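Local coordinates for protein phosphoribosylaminoimidazole-succinocarboxamide synthase (Saccharomyces cerevisiae, PDB 2CNQ) that catalyses the ATP-dependent joining of carboxyaminoimidazole ribotide to L-aspartate, giving SAICAR in de novo purine biosynthesis, at residues N70-H75 with A192-K197; S188-E193 with F220-K225. All coordinates share one frame; numbering follows the deposited sequence.

Contact 1 of 2, residues N70-H75 with A192-K197. With ADP (adenosine-5'-diphosphate), chain B.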
ATOM      1  N   ASN A  70     -15.155  -8.602  -6.674  1.00 10.68           N
ATOM      2  CA  ASN A  70     -15.551  -9.954  -6.993  1.00 11.91           C
ATOM      3  C   ASN A  70     -14.431 -10.943  -6.906  1.00 11.17           C
ATOM      4  O   ASN A  70     -14.650 -12.126  -7.046  1.00 13.50           O
ATOM      5  CB  ASN A  70     -16.150 -10.018  -8.384  1.00 14.29           C
ATOM      6  CG  ASN A  70     -17.417  -9.235  -8.482  1.00 19.83           C
ATOM      7  OD1 ASN A  70     -18.194  -9.203  -7.528  1.00 23.67           O
ATOM      8  ND2 ASN A  70     -17.633  -8.578  -9.617  1.00 25.01           N
ATOM      9  N   ASP A  71     -13.224 -10.480  -6.668  1.00  9.54           N
ATOM     10  CA  ASP A  71     -12.060 -11.309  -6.637  1.00  9.64           C
ATOM     11  C   ASP A  71     -11.638 -11.649  -5.258  1.00  9.02           C
ATOM     12  O   ASP A  71     -10.992 -12.657  -5.063  1.00  9.91           O
ATOM     13  CB  ASP A  71     -10.920 -10.603  -7.327  1.00 10.44           C
ATOM     14  CG  ASP A  71     -11.272 -10.243  -8.713  1.00 11.36           C
ATOM     15  OD1 ASP A  71     -11.494 -11.173  -9.490  1.00 14.63           O
ATOM     16  OD2 ASP A  71     -11.384  -9.055  -9.004  1.00 12.28           O
ATOM     17  N   VAL A  72     -11.956 -10.810  -4.296  1.00  8.19           N
ATOM     18  CA  VAL A  72     -11.511 -11.008  -2.949  1.00  7.75           C
ATOM     19  C   VAL A  72     -12.389 -10.216  -2.027  1.00  7.72           C
ATOM     20  O   VAL A  72     -12.761  -9.101  -2.330  1.00  8.67           O
ATOM     21  CB  VAL A  72     -10.038 -10.646  -2.801  1.00  8.06           C
ATOM     22  CG1 VAL A  72      -9.825  -9.178  -3.032  1.00  8.17           C
ATOM     23  CG2 VAL A  72      -9.486 -11.093  -1.504  1.00  8.10           C
ATOM     24  N   ARG A  73     -12.736 -10.821  -0.918  1.00  7.80           N
ATOM     25  CA  ARG A  73     -13.367 -10.111   0.154  1.00  8.14           C
ATOM     26  C   ARG A  73     -12.433  -9.077   0.685  1.00  7.26           C
ATOM     27  O   ARG A  73     -11.248  -9.293   0.687  1.00  8.28           O
ATOM     28  CB  ARG A  73     -13.705 -11.040   1.303  0.55  9.21           C
ATOM     29  CG  ARG A  73     -14.929 -11.888   1.075  0.55 12.01           C
ATOM     30  CD  ARG A  73     -15.289 -12.648   2.326  0.55 12.45           C
ATOM     31  NE  ARG A  73     -15.503 -11.738   3.442  0.55 14.84           N
ATOM     32  CZ  ARG A  73     -15.535 -12.111   4.715  0.55 15.24           C
ATOM     33  NH1 ARG A  73     -15.401 -13.388   5.041  0.55 14.37           N
ATOM     34  NH2 ARG A  73     -15.712 -11.208   5.666  0.55 15.01           N
ATOM     35  N   ASN A  74     -12.972  -7.992   1.186  1.00  7.05           N
ATOM     36  CA  ASN A  74     -12.135  -6.973   1.755  1.00  6.56           C
ATOM     37  C   ASN A  74     -12.641  -6.536   3.092  1.00  6.76           C
ATOM     38  O   ASN A  74     -13.703  -6.911   3.527  1.00  7.69           O
ATOM     39  CB  ASN A  74     -11.969  -5.826   0.788  1.00  6.70           C
ATOM     40  CG  ASN A  74     -13.244  -5.111   0.555  1.00  6.95           C
ATOM     41  OD1 ASN A  74     -13.872  -4.646   1.500  1.00  8.14           O
ATOM     42  ND2 ASN A  74     -13.660  -5.029  -0.678  1.00  7.66           N
ATOM     43  N   HIS A  75     -11.856  -5.716   3.748  1.00  6.50           N
ATOM     44  CA  HIS A  75     -12.161  -5.299   5.093  1.00  6.51           C
ATOM     45  C   HIS A  75     -13.132  -4.172   5.203  1.00  6.44           C
ATOM     46  O   HIS A  75     -13.461  -3.782   6.300  1.00  6.86           O
ATOM     47  CB  HIS A  75     -10.913  -4.948   5.869  1.00  6.70           C
ATOM     48  CG  HIS A  75     -10.155  -3.788   5.399  1.00  6.55           C
ATOM     49  ND1 HIS A  75      -9.206  -3.255   6.225  1.00  7.11           N
ATOM     50  CD2 HIS A  75     -10.172  -3.058   4.278  1.00  7.26           C
ATOM     51  CE1 HIS A  75      -8.660  -2.243   5.608  1.00  6.91           C
ATOM     52  NE2 HIS A  75      -9.220  -2.106   4.424  1.00  7.58           N
ATOM     53  N   ALA A 192      -0.166 -16.717  -1.843  1.00  7.65           N
ATOM     54  CA  ALA A 192       0.628 -16.469  -3.001  1.00  7.93           C
ATOM     55  C   ALA A 192      -0.193 -16.438  -4.240  1.00  7.62           C
ATOM     56  O   ALA A 192      -0.037 -15.580  -5.085  1.00  8.81           O
ATOM     57  CB  ALA A 192       1.660 -17.567  -3.136  1.00  8.64           C
ATOM     58  N   GLU A 193      -1.066 -17.401  -4.371  1.00  7.55           N
ATOM     59  CA  GLU A 193      -1.807 -17.492  -5.585  0.75  8.06           C
ATOM     60  C   GLU A 193      -2.792 -16.377  -5.701  1.00  7.40           C
ATOM     61  O   GLU A 193      -2.949 -15.827  -6.762  1.00  7.56           O
ATOM     62  CB  GLU A 193      -2.477 -18.822  -5.693  0.75  8.70           C
ATOM     63  CG  GLU A 193      -1.459 -19.896  -5.909  0.75  9.97           C
ATOM     64  CD  GLU A 193      -2.056 -21.214  -6.197  0.75 12.48           C
ATOM     65  OE1 GLU A 193      -1.296 -22.115  -6.545  0.75 17.00           O
ATOM     66  OE2 GLU A 193      -3.274 -21.363  -6.050  0.75 15.96           O
ATOM     67  N   LEU A 194      -3.429 -16.018  -4.615  1.00  6.91           N
ATOM     68  CA  LEU A 194      -4.393 -14.965  -4.664  1.00  7.34           C
ATOM     69  C   LEU A 194      -3.684 -13.674  -4.944  1.00  6.87           C
ATOM     70  O   LEU A 194      -4.139 -12.876  -5.731  1.00  7.13           O
ATOM     71  CB  LEU A 194      -5.128 -14.876  -3.359  1.00  7.34           C
ATOM     72  CG  LEU A 194      -6.117 -13.738  -3.241  1.00  8.42           C
ATOM     73  CD1 LEU A 194      -7.171 -13.846  -4.314  1.00  9.43           C
ATOM     74  CD2 LEU A 194      -6.735 -13.742  -1.888  1.00  9.48           C
ATOM     75  N   ALA A 195      -2.581 -13.441  -4.279  1.00  6.66           N
ATOM     76  CA  ALA A 195      -1.885 -12.197  -4.479  1.00  7.06           C
ATOM     77  C   ALA A 195      -1.482 -12.044  -5.917  1.00  6.60           C
ATOM     78  O   ALA A 195      -1.615 -10.978  -6.478  1.00  6.70           O
ATOM     79  CB  ALA A 195      -0.686 -12.147  -3.577  1.00  7.78           C
ATOM     80  N   VAL A 196      -0.955 -13.089  -6.524  1.00  6.74           N
ATOM     81  CA  VAL A 196      -0.550 -12.994  -7.897  1.00  7.30           C
ATOM     82  C   VAL A 196      -1.755 -12.781  -8.769  1.00  7.33           C
ATOM     83  O   VAL A 196      -1.694 -12.008  -9.696  1.00  7.51           O
ATOM     84  CB  VAL A 196       0.257 -14.207  -8.322  1.00  7.83           C
ATOM     85  CG1 VAL A 196       0.375 -14.296  -9.805  1.00  8.89           C
ATOM     86  CG2 VAL A 196       1.613 -14.139  -7.654  1.00  8.43           C
ATOM     87  N   LYS A 197      -2.842 -13.442  -8.478  1.00  7.34           N
ATOM     88  CA  LYS A 197      -4.028 -13.269  -9.262  1.00  8.15           C
ATOM     89  C   LYS A 197      -4.511 -11.840  -9.213  1.00  7.54           C
ATOM     90  O   LYS A 197      -4.823 -11.250 -10.218  1.00  8.06           O
ATOM     91  CB  LYS A 197      -5.088 -14.202  -8.758  0.51  8.65           C
ATOM     92  CG  LYS A 197      -6.245 -14.290  -9.676  0.51 11.46           C
ATOM     93  CD  LYS A 197      -7.284 -15.247  -9.186  0.51 12.33           C
ATOM     94  CE  LYS A 197      -6.867 -16.662  -9.329  0.51 16.26           C
ATOM     95  NZ  LYS A 197      -8.054 -17.558  -9.200  0.51 18.40           N
TER
HETATM   96  PB  ADP B1307       2.357   0.612   8.969  1.00  7.97           P
HETATM   97  O1B ADP B1307       2.403   0.418   7.525  1.00  9.67           O
HETATM   98  O2B ADP B1307       2.631  -0.627   9.712  1.00 11.30           O
HETATM   99  O3B ADP B1307       3.165   1.668   9.545  1.00 10.42           O
HETATM  100  PA  ADP B1307      -0.164   1.893   8.584  1.00  6.51           P
HETATM  101  O1A ADP B1307      -0.261   1.509   7.174  1.00  7.41           O
HETATM  102  O2A ADP B1307       0.110   3.279   8.927  1.00  6.59           O
HETATM  103  O3A ADP B1307       0.852   0.960   9.337  1.00  7.60           O
HETATM  104  O5' ADP B1307      -1.479   1.507   9.351  1.00  6.84           O
HETATM  105  C5' ADP B1307      -2.296   0.396   9.061  1.00  6.92           C
HETATM  106  C4' ADP B1307      -2.131  -0.634  10.138  1.00  6.78           C
HETATM  107  O4' ADP B1307      -3.386  -1.303  10.241  1.00  6.98           O
HETATM  108  C3' ADP B1307      -1.133  -1.701   9.812  1.00  7.16           C
HETATM  109  O3' ADP B1307      -0.641  -2.280  10.996  1.00  8.35           O
HETATM  110  C2' ADP B1307      -1.982  -2.732   9.118  1.00  6.88           C
HETATM  111  O2' ADP B1307      -1.414  -4.003   9.093  1.00  7.34           O
HETATM  112  C1' ADP B1307      -3.205  -2.674   9.953  1.00  6.68           C
HETATM  113  N9  ADP B1307      -4.416  -3.135   9.344  1.00  6.31           N
HETATM  114  C8  ADP B1307      -4.792  -2.959   8.076  1.00  6.39           C
HETATM  115  N7  ADP B1307      -5.998  -3.403   7.838  1.00  6.45           N
HETATM  116  C5  ADP B1307      -6.416  -3.896   9.014  1.00  6.68           C
HETATM  117  C6  ADP B1307      -7.617  -4.490   9.466  1.00  7.19           C
HETATM  118  N6  ADP B1307      -8.642  -4.658   8.655  1.00  7.23           N
HETATM  119  N1  ADP B1307      -7.685  -4.946  10.711  1.00  7.93           N
HETATM  120  C2  ADP B1307      -6.662  -4.735  11.534  1.00  8.26           C
HETATM  121  N3  ADP B1307      -5.523  -4.121  11.251  1.00  7.80           N
HETATM  122  C4  ADP B1307      -5.413  -3.718   9.987  1.00  6.87           C
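Asp71 and Val72 lead into the short edge strand 73-74 of a mixed beta sheet and meet Leu194 on helix 185-209, which packs against that sheet. The backbone carbonyl of Asp71 makes only a loose contact, its O lying 4.1 Å from Leu194 CD1. The Asp71 carboxylate turns to Lys201, one helical turn beyond 192-197, and OD2 forms a salt bridge with the ammonium group there. Val72 carries the apolar contact: its CG2 stands 3.8 Å from Leu194 CD2, although the two CA atoms are 8.3 Å apart. Branched ends bridge this separation, and the two side chains cross at about a right angle. Leu194 has CG anti to the backbone nitrogen (chi1 176°), which carries both methyls out from the helix, CD1 to the Asp71 carbonyl and CD2 to Val72; Ile229 and Phe220 pack on the same leucine. Arg73 ties its backbone to Leu231 of the neighbouring strand. The segment reaches the nucleotide at His75, beyond the helix contact. The imidazole lies edge-on to the adenine amino group, with Phe33 edge-to-face and Phe65 meeting it at an inclined angle, a setting that would limit its rotation. Replacing His75 with an alanine would probably leave the ADP amino group without this acceptor and open a gap between adenine and the two phenylalanines. The bond itself runs from ADP N6 to His75 ND1, 2.9 Å long and moderately bent, with an angle of 150° at the hydrogen.

Contact 2 of 2, residues S188-E193 with F220-K225; sequences SRRVAE and FGIDEK. With SO4 (sulfate ion), chain K.
The first turns of helix 185-209 pass beside the last residues of strand 211-223, the backbones approaching most closely at Val191 and Phe220, whose CA atoms are 7.8 Å apart. The valine and phenylalanine side chains slide past each other in opposite directions. Val191 CG1, anti to the backbone N (chi1 164°), lies 3.8 Å from Phe220 CD2, and its other methyl, CG2, reaches the same ring carbon at 4.0 Å. The ring presents its edge rather than a face to the helix: CE2 lies 3.5 Å from the backbone O of Val191, which sits near the ring plane. One margin of the aromatic ring therefore meets both a methyl and a helix carbonyl. Ile115 and Val119 of strand 113-122 touch both residues and extend this apolar layer.

Nearer the surface, the arginine preceding the valine continues the contact. Arg190 NH1 comes to 4.5 Å from Ile222 CD1, a loose and oblique approach, while the same nitrogen hydrogen-bonds Asn227 OD1. The guanidinium passes loosely by the isoleucine methyl on its way to the turn that follows the strand. Ile222 also packs against Leu187, an earlier residue of the helix. At the strand's end Asp223 turns its carboxylate forward along the chain, and OD1 accepts from Lys225 N at 2.8 Å, nearly in line with its own C-O bond; this is an Asx turn. The Asx turn opens the connection to strand 228-245, antiparallel to 211-223. The whole is a helix packed on one face of a mixed, largely antiparallel sheet, lying against the strand that follows it in sequence, near the end where that strand and 228-245 are joined as a beta hairpin.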
ATOM      1  N   SER A 188      -0.159 -20.178   2.990  1.00  9.45           N
ATOM      2  CA  SER A 188       0.842 -19.439   2.243  1.00  9.30           C
ATOM      3  C   SER A 188       0.663 -19.609   0.766  1.00  8.38           C
ATOM      4  O   SER A 188       0.824 -18.671   0.020  1.00  8.76           O
ATOM      5  CB  SER A 188       2.229 -19.944   2.618  0.74 10.06           C
ATOM      6  OG  SER A 188       3.276 -19.206   1.988  0.74 11.46           O
ATOM      7  N   ARG A 189       0.350 -20.806   0.313  1.00  8.25           N
ATOM      8  CA  ARG A 189       0.142 -21.001  -1.090  1.00  8.54           C
ATOM      9  C   ARG A 189      -1.093 -20.241  -1.524  1.00  8.16           C
ATOM     10  O   ARG A 189      -1.084 -19.645  -2.576  1.00  8.28           O
ATOM     11  CB  ARG A 189      -0.022 -22.465  -1.405  1.00  9.38           C
ATOM     12  CG  ARG A 189      -0.113 -22.687  -2.908  1.00 10.92           C
ATOM     13  CD  ARG A 189      -0.426 -24.089  -3.200  1.00 12.48           C
ATOM     14  NE  ARG A 189      -0.376 -24.413  -4.608  1.00 15.41           N
ATOM     15  CZ  ARG A 189       0.669 -24.939  -5.217  0.80 16.28           C
ATOM     16  NH1 ARG A 189       0.585 -25.210  -6.503  0.80 16.49           N
ATOM     17  NH2 ARG A 189       1.782 -25.192  -4.565  0.80 16.69           N
ATOM     18  N   ARG A 190      -2.149 -20.274  -0.738  1.00  8.21           N
ATOM     19  CA  ARG A 190      -3.332 -19.562  -1.098  1.00  8.45           C
ATOM     20  C   ARG A 190      -3.049 -18.091  -1.192  1.00  7.98           C
ATOM     21  O   ARG A 190      -3.531 -17.420  -2.078  1.00  7.95           O
ATOM     22  CB  ARG A 190      -4.421 -19.782  -0.088  1.00  8.88           C
ATOM     23  CG  ARG A 190      -5.001 -21.145  -0.135  1.00 11.23           C
ATOM     24  CD  ARG A 190      -5.897 -21.383   1.027  1.00 12.30           C
ATOM     25  NE  ARG A 190      -7.029 -20.486   1.001  1.00 14.46           N
ATOM     26  CZ  ARG A 190      -7.787 -20.188   2.044  1.00 16.66           C
ATOM     27  NH1 ARG A 190      -7.518 -20.672   3.240  1.00 19.88           N
ATOM     28  NH2 ARG A 190      -8.823 -19.384   1.880  1.00 18.02           N
ATOM     29  N   VAL A 191      -2.289 -17.573  -0.250  1.00  8.01           N
ATOM     30  CA  VAL A 191      -1.890 -16.196  -0.253  1.00  8.15           C
ATOM     31  C   VAL A 191      -1.124 -15.901  -1.511  1.00  7.33           C
ATOM     32  O   VAL A 191      -1.408 -14.912  -2.188  1.00  7.84           O
ATOM     33  CB  VAL A 191      -1.041 -15.909   0.971  1.00  8.61           C
ATOM     34  CG1 VAL A 191      -0.280 -14.626   0.844  1.00  8.89           C
ATOM     35  CG2 VAL A 191      -1.909 -15.925   2.202  1.00  9.33           C
ATOM     36  N   ALA A 192      -0.166 -16.717  -1.843  1.00  7.65           N
ATOM     37  CA  ALA A 192       0.628 -16.469  -3.001  1.00  7.93           C
ATOM     38  C   ALA A 192      -0.193 -16.438  -4.240  1.00  7.62           C
ATOM     39  O   ALA A 192      -0.037 -15.580  -5.085  1.00  8.81           O
ATOM     40  CB  ALA A 192       1.660 -17.567  -3.136  1.00  8.64           C
ATOM     41  N   GLU A 193      -1.066 -17.401  -4.371  1.00  7.55           N
ATOM     42  CA  GLU A 193      -1.807 -17.492  -5.585  0.75  8.06           C
ATOM     43  C   GLU A 193      -2.792 -16.377  -5.701  1.00  7.40           C
ATOM     44  O   GLU A 193      -2.949 -15.827  -6.762  1.00  7.56           O
ATOM     45  CB  GLU A 193      -2.477 -18.822  -5.693  0.75  8.70           C
ATOM     46  CG  GLU A 193      -1.459 -19.896  -5.909  0.75  9.97           C
ATOM     47  CD  GLU A 193      -2.056 -21.214  -6.197  0.75 12.48           C
ATOM     48  OE1 GLU A 193      -1.296 -22.115  -6.545  0.75 17.00           O
ATOM     49  OE2 GLU A 193      -3.274 -21.363  -6.050  0.75 15.96           O
ATOM     50  N   PHE A 220      -3.187  -9.081   3.709  1.00  6.26           N
ATOM     51  CA  PHE A 220      -4.317  -9.956   3.789  1.00  6.64           C
ATOM     52  C   PHE A 220      -4.618 -10.281   5.215  1.00  7.10           C
ATOM     53  O   PHE A 220      -3.731 -10.444   6.030  1.00  7.60           O
ATOM     54  CB  PHE A 220      -3.993 -11.277   3.115  0.75  6.85           C
ATOM     55  CG  PHE A 220      -3.834 -11.260   1.613  0.75  6.93           C
ATOM     56  CD1 PHE A 220      -4.242 -10.215   0.815  0.75  7.97           C
ATOM     57  CD2 PHE A 220      -3.273 -12.349   0.977  0.75  6.87           C
ATOM     58  CE1 PHE A 220      -4.094 -10.308  -0.559  0.75  8.07           C
ATOM     59  CE2 PHE A 220      -3.171 -12.413  -0.397  0.75  7.09           C
ATOM     60  CZ  PHE A 220      -3.590 -11.412  -1.139  0.75  7.50           C
ATOM     61  N   GLY A 221      -5.880 -10.425   5.482  1.00  7.21           N
ATOM     62  CA  GLY A 221      -6.375 -11.021   6.674  1.00  7.89           C
ATOM     63  C   GLY A 221      -6.951 -12.355   6.363  1.00  8.06           C
ATOM     64  O   GLY A 221      -7.024 -12.792   5.223  1.00  8.60           O
ATOM     65  N   ILE A 222      -7.369 -13.011   7.416  1.00  9.48           N
ATOM     66  CA  ILE A 222      -7.959 -14.300   7.286  1.00 10.79           C
ATOM     67  C   ILE A 222      -9.150 -14.320   8.188  1.00 10.82           C
ATOM     68  O   ILE A 222      -9.070 -14.028   9.357  1.00 11.46           O
ATOM     69  CB  ILE A 222      -6.943 -15.409   7.610  1.00 12.04           C
ATOM     70  CG1 ILE A 222      -7.567 -16.790   7.453  1.00 13.10           C
ATOM     71  CG2 ILE A 222      -6.317 -15.250   8.987  1.00 12.90           C
ATOM     72  CD1 ILE A 222      -7.819 -17.182   6.059  1.00 15.29           C
ATOM     73  N   ASP A 223     -10.274 -14.677   7.625  1.00 11.45           N
ATOM     74  CA  ASP A 223     -11.478 -14.886   8.387  1.00 13.16           C
ATOM     75  C   ASP A 223     -11.567 -16.354   8.584  1.00 15.05           C
ATOM     76  O   ASP A 223     -11.952 -17.109   7.684  1.00 16.25           O
ATOM     77  CB  ASP A 223     -12.692 -14.399   7.628  1.00 14.19           C
ATOM     78  CG  ASP A 223     -13.949 -14.644   8.382  1.00 16.43           C
ATOM     79  OD1 ASP A 223     -13.946 -15.478   9.312  1.00 19.21           O
ATOM     80  OD2 ASP A 223     -14.938 -13.992   8.053  1.00 20.07           O
ATOM     81  N   GLU A 224     -11.192 -16.762   9.778  1.00 17.36           N
ATOM     82  CA  GLU A 224     -11.100 -18.180  10.058  1.00 20.13           C
ATOM     83  C   GLU A 224     -12.484 -18.829  10.211  1.00 19.80           C
ATOM     84  O   GLU A 224     -12.588 -20.052  10.205  1.00 21.68           O
ATOM     85  CB  GLU A 224     -10.164 -18.422  11.249  1.00 21.42           C
ATOM     86  CG  GLU A 224      -8.882 -17.594  11.146  1.00 23.94           C
ATOM     87  CD  GLU A 224      -7.678 -18.208  11.815  1.00 24.62           C
ATOM     88  OE1 GLU A 224      -7.077 -19.134  11.225  1.00 30.77           O
ATOM     89  OE2 GLU A 224      -7.306 -17.743  12.906  1.00 28.23           O
ATOM     90  N   LYS A 225     -13.537 -18.025  10.301  0.70 19.34           N
ATOM     91  CA  LYS A 225     -14.894 -18.554  10.386  0.70 19.34           C
ATOM     92  C   LYS A 225     -15.399 -18.993   9.014  0.70 17.90           C
ATOM     93  O   LYS A 225     -16.056 -20.024   8.902  0.70 18.63           O
ATOM     94  CB  LYS A 225     -15.841 -17.521  10.987  0.70 19.97           C
ATOM     95  CG  LYS A 225     -15.426 -17.027  12.368  0.70 21.33           C
ATOM     96  CD  LYS A 225     -16.430 -16.206  13.104  0.30 20.77           C
ATOM     97  CE  LYS A 225     -16.020 -15.854  14.520  0.30 20.85           C
ATOM     98  NZ  LYS A 225     -18.644 -15.231  13.493  0.20 21.43           N
TER
HETATM   99  S   SO4 K1316     -18.589 -12.038  10.995  0.50 22.40           S
HETATM  100  O1  SO4 K1316     -17.394 -12.497  11.692  0.50 22.84           O
HETATM  101  O2  SO4 K1316     -18.452 -12.349   9.574  0.50 22.45           O
HETATM  102  O3  SO4 K1316     -19.770 -12.688  11.568  0.50 22.60           O
HETATM  103  O4  SO4 K1316     -18.700 -10.590  11.132  0.50 21.59           O

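How the contacts relate
Both contacts use helix 185-209 and the same mixed sheet, with centres 9 Å apart and Ala192 and Glu193 common to both. Contact 2 is the more buried, pairing the helix with an inner strand through an aromatic edge; contact 1 is partly buried, smaller, and joins the next helical turn to the sheet's edge through aliphatic methyls. They merge where Phe220 CZ packs 4.0 Å from Leu194 CD2. A salt bridge, Arg73 NH1 to Asp223 OD2 at 3.1 Å, reaches from the edge strand past strand 228-245 to the Asx-turn residue. Their polar ends differ: in contact 1 a histidine accepts from the adenine amino group, in contact 2 an aspartate holds the hairpin turn.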